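Long-range contacts in interferon-inducible protein AIM2 (Mus musculus, PDB 4JBM), which senses double-stranded DNA in the cytosol through its HIN domain and triggers inflammasome assembly, leading to pyroptosis: residues R95-R99 with N113-K117; M139-L144 with I172-S176; Q106-V112 with F162-K167; T150-D156 with F182-A187. All coordinates share one frame. Residue numbers count along the deposited sequence, not the author numbering.

Contact 1: R95-R99 with N113-K117; sequences RETPR and NGLFK. With nucleotides of chain D.
One threonine hydroxyl serves protein and DNA at once: Thr97 OG1 accepts the backbone N-H of Leu115 (Leu115 N to Thr97 OG1, 2.9 Å) and donates to a phosphate oxygen of DG2 of chain D (Thr97 OG1 to OP1, 2.7 Å). The loop 95-99 leaves helix 88-95 at Glu96, in extended conformation (phi/psi -86/151), and runs through Thr97 and Pro98 to Arg99, the N-cap position of helix 100-103. It lies against strand 113-117 with the CA atoms of Thr97 and Gly114 4.4 Å apart. A CB at Gly114 would clash with Thr97 CG2, and the residue's phi/psi of 153/-178 by themselves call for glycine. With chi1 in the m well, Thr97 places CG2 over one face of the Phe116 ring, a CH-pi contact 3.8 Å from CG2 to the ring centroid. Pro98 CD rests 3.5 Å from Asn113 O, and Arg99 NH2 donates to Thr97 O at 2.9 Å. The phosphate is held by a second bond, from Thr97 N to OP2 of DG2 of chain D at 2.9 Å. Because both DNA bonds end on phosphate oxygens, this part of the HIN domain grips the backbone and reads no base, as suits a sequence-independent sensor.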
# COMPACT_ATOMS: atom_id res chain seq x y z
N ARG A 95 6.85 0.16 -7.87
CA ARG A 95 7.47 -0.39 -6.67
C ARG A 95 8.11 0.64 -5.75
O ARG A 95 8.42 0.34 -4.60
CB ARG A 95 8.51 -1.45 -7.05
CG ARG A 95 7.95 -2.67 -7.78
CD ARG A 95 7.05 -3.51 -6.87
NE ARG A 95 7.78 -4.13 -5.76
CZ ARG A 95 8.41 -5.30 -5.82
NH1 ARG A 95 8.42 -5.99 -6.96
NH2 ARG A 95 9.03 -5.79 -4.76
N GLU A 96 8.32 1.86 -6.24
CA GLU A 96 9.11 2.80 -5.45
C GLU A 96 8.26 3.56 -4.43
O GLU A 96 7.05 3.73 -4.59
CB GLU A 96 9.90 3.75 -6.36
CG GLU A 96 9.08 4.84 -7.03
CD GLU A 96 9.91 5.64 -8.01
OE1 GLU A 96 11.08 5.25 -8.25
OE2 GLU A 96 9.41 6.64 -8.56
N THR A 97 8.90 3.95 -3.33
CA THR A 97 8.29 4.71 -2.26
C THR A 97 8.23 6.19 -2.66
O THR A 97 9.27 6.81 -2.89
CB THR A 97 9.10 4.59 -0.97
OG1 THR A 97 9.13 3.21 -0.56
CG2 THR A 97 8.50 5.47 0.13
N PRO A 98 7.02 6.76 -2.73
CA PRO A 98 6.87 8.15 -3.17
C PRO A 98 7.58 9.12 -2.22
O PRO A 98 7.69 8.83 -1.03
CB PRO A 98 5.35 8.37 -3.12
CG PRO A 98 4.75 6.98 -3.18
CD PRO A 98 5.73 6.12 -2.43
N ARG A 99 8.09 10.24 -2.75
CA ARG A 99 8.67 11.29 -1.91
C ARG A 99 7.55 12.05 -1.16
O ARG A 99 6.39 12.03 -1.58
CB ARG A 99 9.51 12.25 -2.77
CG ARG A 99 10.76 11.62 -3.39
CD ARG A 99 11.65 10.98 -2.33
NE ARG A 99 11.32 9.57 -2.15
CZ ARG A 99 11.77 8.81 -1.17
NH1 ARG A 99 12.62 9.31 -0.27
NH2 ARG A 99 11.39 7.54 -1.09
N ASN A 113 1.77 3.12 -0.47
CA ASN A 113 2.59 2.06 0.10
C ASN A 113 4.03 2.56 0.08
O ASN A 113 4.34 3.46 -0.71
CB ASN A 113 2.49 0.78 -0.73
CG ASN A 113 1.06 0.35 -1.00
OD1 ASN A 113 0.50 -0.49 -0.30
ND2 ASN A 113 0.47 0.91 -2.05
N GLY A 114 4.90 2.00 0.91
CA GLY A 114 6.29 2.41 0.90
C GLY A 114 7.03 2.23 2.20
O GLY A 114 6.47 1.75 3.20
N LEU A 115 8.29 2.64 2.20
CA LEU A 115 9.19 2.47 3.32
C LEU A 115 9.66 3.83 3.77
O LEU A 115 10.22 4.59 2.98
CB LEU A 115 10.40 1.62 2.90
CG LEU A 115 11.41 1.31 4.01
CD1 LEU A 115 10.80 0.40 5.09
CD2 LEU A 115 12.70 0.72 3.43
N PHE A 116 9.46 4.16 5.04
CA PHE A 116 9.70 5.52 5.49
C PHE A 116 10.54 5.60 6.75
O PHE A 116 10.28 4.90 7.71
CB PHE A 116 8.37 6.25 5.71
CG PHE A 116 7.49 6.31 4.49
CD1 PHE A 116 7.64 7.33 3.56
CD2 PHE A 116 6.50 5.36 4.28
CE1 PHE A 116 6.82 7.41 2.45
CE2 PHE A 116 5.67 5.43 3.16
CZ PHE A 116 5.83 6.45 2.24
N LYS A 117 11.54 6.49 6.72
CA LYS A 117 12.35 6.77 7.89
C LYS A 117 11.52 7.61 8.85
O LYS A 117 10.87 8.59 8.44
CB LYS A 117 13.61 7.56 7.53
CG LYS A 117 14.65 6.83 6.68
CD LYS A 117 15.80 7.76 6.36
CE LYS A 117 15.37 8.87 5.41
NZ LYS A 117 14.91 8.37 4.07
P DG D 2 12.30 2.54 -2.07
OP1 DG D 2 11.78 2.66 -0.68
OP2 DG D 2 11.67 3.26 -3.20
O5' DG D 2 13.83 3.00 -2.03
C5' DG D 2 14.70 2.40 -1.08
C4' DG D 2 16.04 3.11 -1.10
O4' DG D 2 16.77 2.69 -2.27
C3' DG D 2 15.98 4.63 -1.16
O3' DG D 2 17.04 5.10 -0.33
C2' DG D 2 16.15 4.96 -2.64
C1' DG D 2 17.04 3.81 -3.10
N9 DG D 2 16.85 3.35 -4.48
C8 DG D 2 15.69 2.98 -5.12
N7 DG D 2 15.87 2.60 -6.35
C5 DG D 2 17.26 2.70 -6.55
C6 DG D 2 18.06 2.44 -7.69
O6 DG D 2 17.70 2.03 -8.80
N1 DG D 2 19.42 2.68 -7.48
C2 DG D 2 19.91 3.16 -6.29
N2 DG D 2 21.22 3.34 -6.29
N3 DG D 2 19.18 3.42 -5.20
C4 DG D 2 17.86 3.17 -5.41
O5' DG D 1 11.55 -3.29 -4.32
C5' DG D 1 11.28 -1.91 -4.48
C4' DG D 1 12.11 -1.09 -3.52
O4' DG D 1 13.52 -1.31 -3.79
C3' DG D 1 11.93 0.41 -3.59
O3' DG D 1 12.38 0.96 -2.37
C2' DG D 1 12.87 0.75 -4.73
C1' DG D 1 14.06 -0.15 -4.42
N9 DG D 1 14.83 -0.54 -5.61
C8 DG D 1 14.36 -0.99 -6.82
N7 DG D 1 15.29 -1.27 -7.70
C5 DG D 1 16.47 -0.97 -7.04
C6 DG D 1 17.82 -1.05 -7.47
O6 DG D 1 18.23 -1.44 -8.55
N1 DG D 1 18.73 -0.64 -6.50
C2 DG D 1 18.35 -0.22 -5.25
N2 DG D 1 19.34 0.13 -4.42
N3 DG D 1 17.09 -0.14 -4.83
C4 DG D 1 16.20 -0.53 -5.76

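Contact 2: M139-L144 with I172-S176; sequences MEVLVL and IQLKS
Two parallel strands of the second OB-fold barrel of the HIN domain, 139-144 and 172-175, illustrate how a ladder can close beyond its last regular pair. Their axes approach to 4.5 Å at an angle of 37°, with Val141 bridged to Leu174 (CA-CA 4.5 Å) and Leu142 to Lys175 (4.7 Å). At Ile172, the backbone O touches Met139 CE at 3.6 Å, Met139 being all-trans, and a water links Ile172 O (2.9 Å) with Glu140 N (3.1 Å, weak). Gln173, chi1 m and chi2 t, sends NE2 to Glu140 OE1 in a weak hydrogen bond of 3.0 Å. Leu174 uses both backbone groups, flanking Val141 as parallel pairing requires: its N donates to Glu140 O at 2.8 Å, and its O accepts from Leu142 N at 2.5 Å. Its side chain, chi1 m and chi2 t, turns to the face shared with Val141, where Leu174 CB meets Val141 CG2 at 3.9 Å and Leu174 CD2 meets Met139 CE at 3.7 Å; Leu103 of helix 100-103 also touches Leu174 there. Lys175, extended, points to the opposite face with Leu142. Ser176 N continues the ladder to Leu142 O at 2.8 Å. Its chi1 lies in the p well, and Ser176 OG adds a second bond to Leu142 O at 3.1 Å and, in the place of a backbone carbonyl, accepts from Leu144 N at 3.0 Å.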
# COMPACT_ATOMS: atom_id res chain seq x y z
N MET A 139 6.58 14.80 7.32
CA MET A 139 5.17 14.46 7.25
C MET A 139 4.79 13.62 8.46
O MET A 139 5.66 13.20 9.22
CB MET A 139 4.88 13.71 5.95
CG MET A 139 3.44 13.77 5.48
SD MET A 139 3.22 12.78 3.99
CE MET A 139 1.50 13.16 3.63
N GLU A 140 3.50 13.42 8.66
CA GLU A 140 3.04 12.64 9.80
C GLU A 140 2.22 11.43 9.34
O GLU A 140 1.49 11.49 8.36
CB GLU A 140 2.27 13.54 10.76
CG GLU A 140 3.12 14.70 11.28
CD GLU A 140 2.47 15.44 12.43
OE1 GLU A 140 1.30 15.84 12.30
OE2 GLU A 140 3.14 15.62 13.48
N VAL A 141 2.40 10.32 10.04
CA VAL A 141 1.70 9.11 9.67
C VAL A 141 0.88 8.69 10.84
O VAL A 141 1.41 8.38 11.91
CB VAL A 141 2.68 7.98 9.30
CG1 VAL A 141 1.92 6.67 9.10
CG2 VAL A 141 3.43 8.35 8.06
N LEU A 142 -0.43 8.72 10.65
CA LEU A 142 -1.38 8.50 11.72
C LEU A 142 -1.85 7.05 11.74
O LEU A 142 -2.54 6.61 10.83
CB LEU A 142 -2.57 9.45 11.54
CG LEU A 142 -3.79 9.40 12.45
CD1 LEU A 142 -3.41 9.60 13.90
CD2 LEU A 142 -4.76 10.48 12.00
N VAL A 143 -1.46 6.32 12.78
CA VAL A 143 -1.90 4.94 12.91
C VAL A 143 -2.89 4.90 14.08
O VAL A 143 -2.52 5.13 15.23
CB VAL A 143 -0.71 4.00 13.17
CG1 VAL A 143 -1.20 2.62 13.60
CG2 VAL A 143 0.18 3.91 11.94
N LEU A 144 -4.16 4.69 13.80
CA LEU A 144 -5.15 4.60 14.87
C LEU A 144 -5.13 3.29 15.64
O LEU A 144 -4.87 2.24 15.09
CB LEU A 144 -6.54 4.91 14.35
CG LEU A 144 -6.61 6.33 13.81
CD1 LEU A 144 -8.00 6.72 13.37
CD2 LEU A 144 -6.12 7.34 14.82
N ILE A 172 -1.59 17.86 6.00
CA ILE A 172 -1.87 16.66 5.23
C ILE A 172 -0.96 15.55 5.74
O ILE A 172 0.26 15.71 5.79
CB ILE A 172 -1.63 16.88 3.73
CG1 ILE A 172 -2.00 18.32 3.34
CG2 ILE A 172 -2.41 15.88 2.90
CD1 ILE A 172 -1.72 18.65 1.89
N GLN A 173 -1.56 14.43 6.13
CA GLN A 173 -0.82 13.35 6.77
C GLN A 173 -1.05 12.07 6.00
O GLN A 173 -1.72 12.06 4.97
CB GLN A 173 -1.31 13.15 8.20
CG GLN A 173 -1.44 14.42 9.04
CD GLN A 173 -1.97 14.16 10.44
OE1 GLN A 173 -2.85 13.32 10.63
NE2 GLN A 173 -1.42 14.86 11.42
N LEU A 174 -0.51 10.98 6.52
CA LEU A 174 -0.81 9.66 5.99
C LEU A 174 -1.58 8.95 7.09
O LEU A 174 -1.17 8.94 8.25
CB LEU A 174 0.46 8.90 5.61
CG LEU A 174 1.28 9.55 4.50
CD1 LEU A 174 2.55 8.77 4.21
CD2 LEU A 174 0.43 9.65 3.24
N LYS A 175 -2.71 8.37 6.71
CA LYS A 175 -3.63 7.78 7.67
C LYS A 175 -3.77 6.29 7.43
O LYS A 175 -3.89 5.86 6.29
CB LYS A 175 -5.00 8.48 7.57
CG LYS A 175 -6.06 7.98 8.55
CD LYS A 175 -7.25 8.95 8.64
CE LYS A 175 -8.52 8.24 9.11
NZ LYS A 175 -9.67 9.17 9.28
N SER A 176 -3.70 5.52 8.50
CA SER A 176 -4.05 4.11 8.47
C SER A 176 -5.55 3.97 8.30
O SER A 176 -6.33 4.75 8.86
CB SER A 176 -3.64 3.42 9.76
OG SER A 176 -4.28 4.02 10.88
O HOH W 1 1.92 16.07 8.17

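Contact 3: Q106-V112 with F162-K167; sequences QPCGTIV and FFEVSK
Ile111, with both chi1 and chi2 in the m well, lays CD1 over the face of the Phe162 ring, 3.6 Å from its centroid and 17° off the normal, a CH-pi contact; Ile111 CG2 approaches Phe162 CD1 to 3.3 Å. The ring gets there from a backbone of positive phi (60/48) with chi1 at -146°, between wells, and its edge-to-face partner is Phe68 of the other OB fold. Phe163 (chi1 -87°) and Val112 (chi1 t) point to the face opposite Ile111 and Glu164. Val165, chi1 t, faces 106-112 directly: CG2 lies 4.0 Å from Val112 CG2, CG1 3.3 Å from Gln106 O, and CB 3.0 Å from Thr110 OG1. These side chains hang on an antiparallel pairing in which Phe162 and Phe163 both face Val112, a G1 beta bulge at the corner between strands 157-160 and 163-168 in the curled barrel of this OB fold. Val112 and Phe163 form the hydrogen-bonded pair, Val112 N to Phe163 O at 2.8 Å and Phe163 N to Val112 O at 2.9 Å; Ile111 and Glu164 form the adjoining non-hydrogen-bonded pair, CA-CA 4.8 Å. Further along, Val165 N donates to Thr110 O and Gly109 N to Val165 O, both at 3.1 Å. Before Ile111, a type II turn runs from Pro107 to Thr110, and Thr110, chi1 p, binds Pro107 O through OG1 at 2.8 Å.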
# COMPACT_ATOMS: atom_id res chain seq x y z
N GLN A 106 -1.46 15.09 -3.28
CA GLN A 106 -2.33 14.02 -3.74
C GLN A 106 -3.67 14.10 -3.00
O GLN A 106 -3.70 14.47 -1.83
CB GLN A 106 -1.66 12.67 -3.49
CG GLN A 106 -0.23 12.59 -4.03
CD GLN A 106 -0.18 12.62 -5.54
OE1 GLN A 106 -0.93 11.92 -6.22
NE2 GLN A 106 0.69 13.47 -6.07
N PRO A 107 -4.77 13.74 -3.68
CA PRO A 107 -6.11 13.70 -3.07
C PRO A 107 -6.20 12.78 -1.84
O PRO A 107 -5.38 11.87 -1.69
CB PRO A 107 -7.01 13.15 -4.19
CG PRO A 107 -6.10 12.76 -5.31
CD PRO A 107 -4.84 13.55 -5.14
N CYS A 108 -7.15 13.05 -0.95
CA CYS A 108 -7.40 12.16 0.17
C CYS A 108 -7.90 10.84 -0.41
O CYS A 108 -8.52 10.82 -1.48
CB CYS A 108 -8.44 12.74 1.14
SG CYS A 108 -7.95 14.29 1.93
N GLY A 109 -7.65 9.74 0.27
CA GLY A 109 -7.99 8.45 -0.29
C GLY A 109 -6.94 7.88 -1.23
O GLY A 109 -7.00 6.69 -1.54
N THR A 110 -5.98 8.69 -1.70
CA THR A 110 -4.89 8.15 -2.54
C THR A 110 -4.15 7.08 -1.78
O THR A 110 -3.71 7.29 -0.65
CB THR A 110 -3.81 9.19 -2.94
OG1 THR A 110 -3.41 9.93 -1.80
CG2 THR A 110 -4.29 10.11 -4.04
N ILE A 111 -4.02 5.93 -2.42
CA ILE A 111 -3.35 4.82 -1.76
C ILE A 111 -1.83 5.05 -1.76
O ILE A 111 -1.25 5.48 -2.76
CB ILE A 111 -3.73 3.48 -2.39
CG1 ILE A 111 -5.24 3.28 -2.24
CG2 ILE A 111 -2.95 2.35 -1.77
CD1 ILE A 111 -5.75 3.59 -0.83
N VAL A 112 -1.23 4.80 -0.61
CA VAL A 112 0.20 4.96 -0.43
C VAL A 112 0.76 3.69 0.19
O VAL A 112 0.25 3.21 1.21
CB VAL A 112 0.53 6.17 0.46
CG1 VAL A 112 2.03 6.22 0.76
CG2 VAL A 112 0.09 7.44 -0.21
N PHE A 162 -1.16 0.27 1.88
CA PHE A 162 -2.51 0.80 1.77
C PHE A 162 -2.85 1.85 2.84
O PHE A 162 -3.90 1.78 3.48
CB PHE A 162 -3.56 -0.32 1.79
CG PHE A 162 -4.77 -0.05 0.93
CD1 PHE A 162 -4.70 -0.14 -0.45
CD2 PHE A 162 -6.00 0.26 1.52
CE1 PHE A 162 -5.82 0.09 -1.23
CE2 PHE A 162 -7.12 0.49 0.75
CZ PHE A 162 -7.04 0.41 -0.63
N PHE A 163 -1.97 2.81 3.04
CA PHE A 163 -2.35 3.94 3.87
C PHE A 163 -2.96 4.93 2.90
O PHE A 163 -2.83 4.76 1.68
CB PHE A 163 -1.14 4.52 4.60
CG PHE A 163 -0.86 3.85 5.91
CD1 PHE A 163 -0.67 2.48 5.98
CD2 PHE A 163 -0.83 4.59 7.08
CE1 PHE A 163 -0.42 1.86 7.20
CE2 PHE A 163 -0.59 3.98 8.30
CZ PHE A 163 -0.39 2.61 8.36
N GLU A 164 -3.59 5.99 3.41
CA GLU A 164 -4.19 6.96 2.51
C GLU A 164 -3.66 8.34 2.82
O GLU A 164 -3.36 8.63 3.97
CB GLU A 164 -5.72 6.92 2.60
CG GLU A 164 -6.34 5.55 2.34
CD GLU A 164 -6.61 4.77 3.62
OE1 GLU A 164 -6.56 5.37 4.71
OE2 GLU A 164 -6.89 3.55 3.52
N VAL A 165 -3.52 9.19 1.81
CA VAL A 165 -3.25 10.59 2.09
C VAL A 165 -4.52 11.14 2.74
O VAL A 165 -5.63 10.79 2.34
CB VAL A 165 -2.89 11.38 0.81
CG1 VAL A 165 -3.03 12.88 1.02
CG2 VAL A 165 -1.49 11.03 0.34
N SER A 166 -4.35 11.96 3.76
CA SER A 166 -5.48 12.43 4.55
C SER A 166 -5.33 13.90 4.85
O SER A 166 -4.22 14.39 5.05
CB SER A 166 -5.59 11.63 5.86
OG SER A 166 -6.53 12.22 6.74
N LYS A 167 -6.44 14.62 4.91
CA LYS A 167 -6.41 15.99 5.38
C LYS A 167 -6.88 16.02 6.83
O LYS A 167 -7.84 15.36 7.20
CB LYS A 167 -7.26 16.92 4.49
CG LYS A 167 -7.22 18.39 4.91
CD LYS A 167 -8.05 19.27 3.98
CE LYS A 167 -9.55 19.09 4.20
NZ LYS A 167 -9.99 19.51 5.56

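Contact 4: T150-D156 with F182-A187; sequences TKCEEGD and FKVIKA
Asp156 uses both carboxylate oxygens where the loop 150-156 meets Lys186 and Ala187, just past strand 181-185. With chi1 in the m well, its OD1 accepts the backbone N-H of Ala187 (Ala187 N to Asp156 OD1, 2.8 Å), while OD2 takes the N-H of Glu153 within the loop (Glu153 N to Asp156 OD2, 2.6 Å). Lys186, its side chain curled by chi3 and chi4 in the p well, forms salt bridges from NZ to Asp156 OD2 (3.1 Å) and Glu153 OE1 (3.5 Å). A type II beta turn from Glu153 to Asp156 is closed by Asp156 N on Glu153 O at 3.1 Å. The CA atoms of Asp156 and Lys186 are 4.8 Å apart, those of Thr150 and Val184 5.7 Å. At that other end Val184, chi1 t, sets CG2 3.3 Å from Thr150 O and 3.5 Å from Cys152 CB. Thr150 OG1, weakly hydrogen-bonded to Ser148 OG, meets the edge of the Phe182 ring, 3.6 Å from CE2. Strand 157-160, which follows the loop, pairs antiparallel with strand 181-185. The single positive charge of Lys186 offsets only part of the two carboxylate charges, so this salt-bridge network stays net negative at the surface of the HIN domain.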
# COMPACT_ATOMS: atom_id res chain seq x y z
N THR A 150 4.31 -3.40 17.59
CA THR A 150 5.44 -3.02 16.77
C THR A 150 6.07 -1.76 17.35
O THR A 150 5.76 -0.65 16.92
CB THR A 150 5.00 -2.76 15.32
OG1 THR A 150 3.79 -1.99 15.32
CG2 THR A 150 4.77 -4.07 14.58
N LYS A 151 6.93 -1.93 18.36
CA LYS A 151 7.58 -0.79 18.99
C LYS A 151 8.71 -0.22 18.13
O LYS A 151 9.72 -0.87 17.83
CB LYS A 151 8.07 -1.20 20.38
CG LYS A 151 9.16 -2.26 20.41
CD LYS A 151 9.62 -2.51 21.84
CE LYS A 151 8.52 -3.16 22.67
NZ LYS A 151 8.95 -3.40 24.07
N CYS A 152 8.51 1.02 17.71
CA CYS A 152 9.44 1.68 16.81
C CYS A 152 10.19 2.80 17.52
O CYS A 152 9.58 3.67 18.13
CB CYS A 152 8.67 2.18 15.59
SG CYS A 152 9.34 3.59 14.71
N GLU A 153 11.52 2.78 17.43
CA GLU A 153 12.35 3.83 18.02
C GLU A 153 12.79 4.78 16.91
O GLU A 153 12.66 4.45 15.73
CB GLU A 153 13.57 3.22 18.72
CG GLU A 153 13.24 2.13 19.73
CD GLU A 153 14.43 1.24 20.04
OE1 GLU A 153 14.23 0.13 20.58
OE2 GLU A 153 15.57 1.66 19.75
N GLU A 154 13.30 5.95 17.28
CA GLU A 154 13.83 6.87 16.28
C GLU A 154 14.99 6.23 15.51
O GLU A 154 15.85 5.58 16.11
CB GLU A 154 14.30 8.17 16.91
CG GLU A 154 14.87 9.13 15.89
CD GLU A 154 15.71 10.24 16.50
OE1 GLU A 154 16.22 10.04 17.62
OE2 GLU A 154 15.87 11.29 15.85
N GLY A 155 15.00 6.42 14.20
CA GLY A 155 16.03 5.86 13.34
C GLY A 155 15.55 4.58 12.69
O GLY A 155 16.17 4.06 11.76
N ASP A 156 14.41 4.08 13.17
CA ASP A 156 13.81 2.92 12.54
C ASP A 156 13.03 3.34 11.30
O ASP A 156 12.97 4.52 10.95
CB ASP A 156 12.88 2.19 13.50
CG ASP A 156 13.61 1.54 14.66
OD1 ASP A 156 14.78 1.14 14.48
OD2 ASP A 156 13.01 1.42 15.75
N PHE A 182 0.66 -2.38 8.51
CA PHE A 182 1.72 -1.53 9.06
C PHE A 182 2.78 -2.43 9.66
O PHE A 182 2.45 -3.39 10.35
CB PHE A 182 1.14 -0.60 10.13
CG PHE A 182 2.18 0.22 10.85
CD1 PHE A 182 2.59 1.43 10.34
CD2 PHE A 182 2.70 -0.21 12.07
CE1 PHE A 182 3.53 2.20 11.00
CE2 PHE A 182 3.64 0.55 12.74
CZ PHE A 182 4.05 1.76 12.20
N LYS A 183 4.04 -2.13 9.39
CA LYS A 183 5.14 -2.92 9.96
C LYS A 183 6.31 -2.04 10.38
O LYS A 183 6.66 -1.10 9.70
CB LYS A 183 5.62 -3.97 8.96
CG LYS A 183 6.63 -4.95 9.55
CD LYS A 183 6.98 -6.08 8.58
CE LYS A 183 7.62 -7.24 9.33
NZ LYS A 183 7.29 -8.56 8.72
N VAL A 184 6.92 -2.37 11.51
CA VAL A 184 8.10 -1.63 11.95
C VAL A 184 9.35 -2.38 11.50
O VAL A 184 9.51 -3.57 11.80
CB VAL A 184 8.12 -1.43 13.48
CG1 VAL A 184 9.51 -1.01 13.93
CG2 VAL A 184 7.10 -0.39 13.89
N ILE A 185 10.21 -1.67 10.78
CA ILE A 185 11.48 -2.23 10.32
C ILE A 185 12.57 -1.61 11.17
O ILE A 185 12.88 -0.43 11.03
CB ILE A 185 11.75 -1.92 8.83
CG1 ILE A 185 10.52 -2.24 7.98
CG2 ILE A 185 12.95 -2.71 8.34
CD1 ILE A 185 10.24 -3.73 7.83
N LYS A 186 13.15 -2.41 12.06
CA LYS A 186 14.08 -1.89 13.04
C LYS A 186 15.47 -1.72 12.45
O LYS A 186 15.96 -2.57 11.72
CB LYS A 186 14.15 -2.80 14.27
CG LYS A 186 12.85 -2.89 15.05
CD LYS A 186 13.09 -3.44 16.44
CE LYS A 186 13.92 -2.48 17.28
NZ LYS A 186 13.25 -1.16 17.43
N ALA A 187 16.10 -0.59 12.78
CA ALA A 187 17.49 -0.38 12.45
C ALA A 187 18.28 -1.50 13.10
O ALA A 187 17.95 -1.93 14.20
CB ALA A 187 17.96 0.96 12.96

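Overall arrangement
Following the chain through the second OB fold shows short closures giving way to interlocked ones. The loop after helix 88-95 is the first to be tied back, to strand 111-123, in contact 1, which closes before contacts 2 and 4 open. Contact 3 opens within that interval, at 106-112, and crosses contact 1; it closes only at 162-167, where Phe162 N meets Asn113 OD1. Contacts 2 and 4 open inside the span of contact 3 and close after it, at 172-176 and 182-187, so these three cross one another; none nests within another. Strands 163-168 and 171-175, neighbours in the sheet, join contacts 3 and 2, while Phe182 packs on Phe163 and Val143, bringing in contact 4.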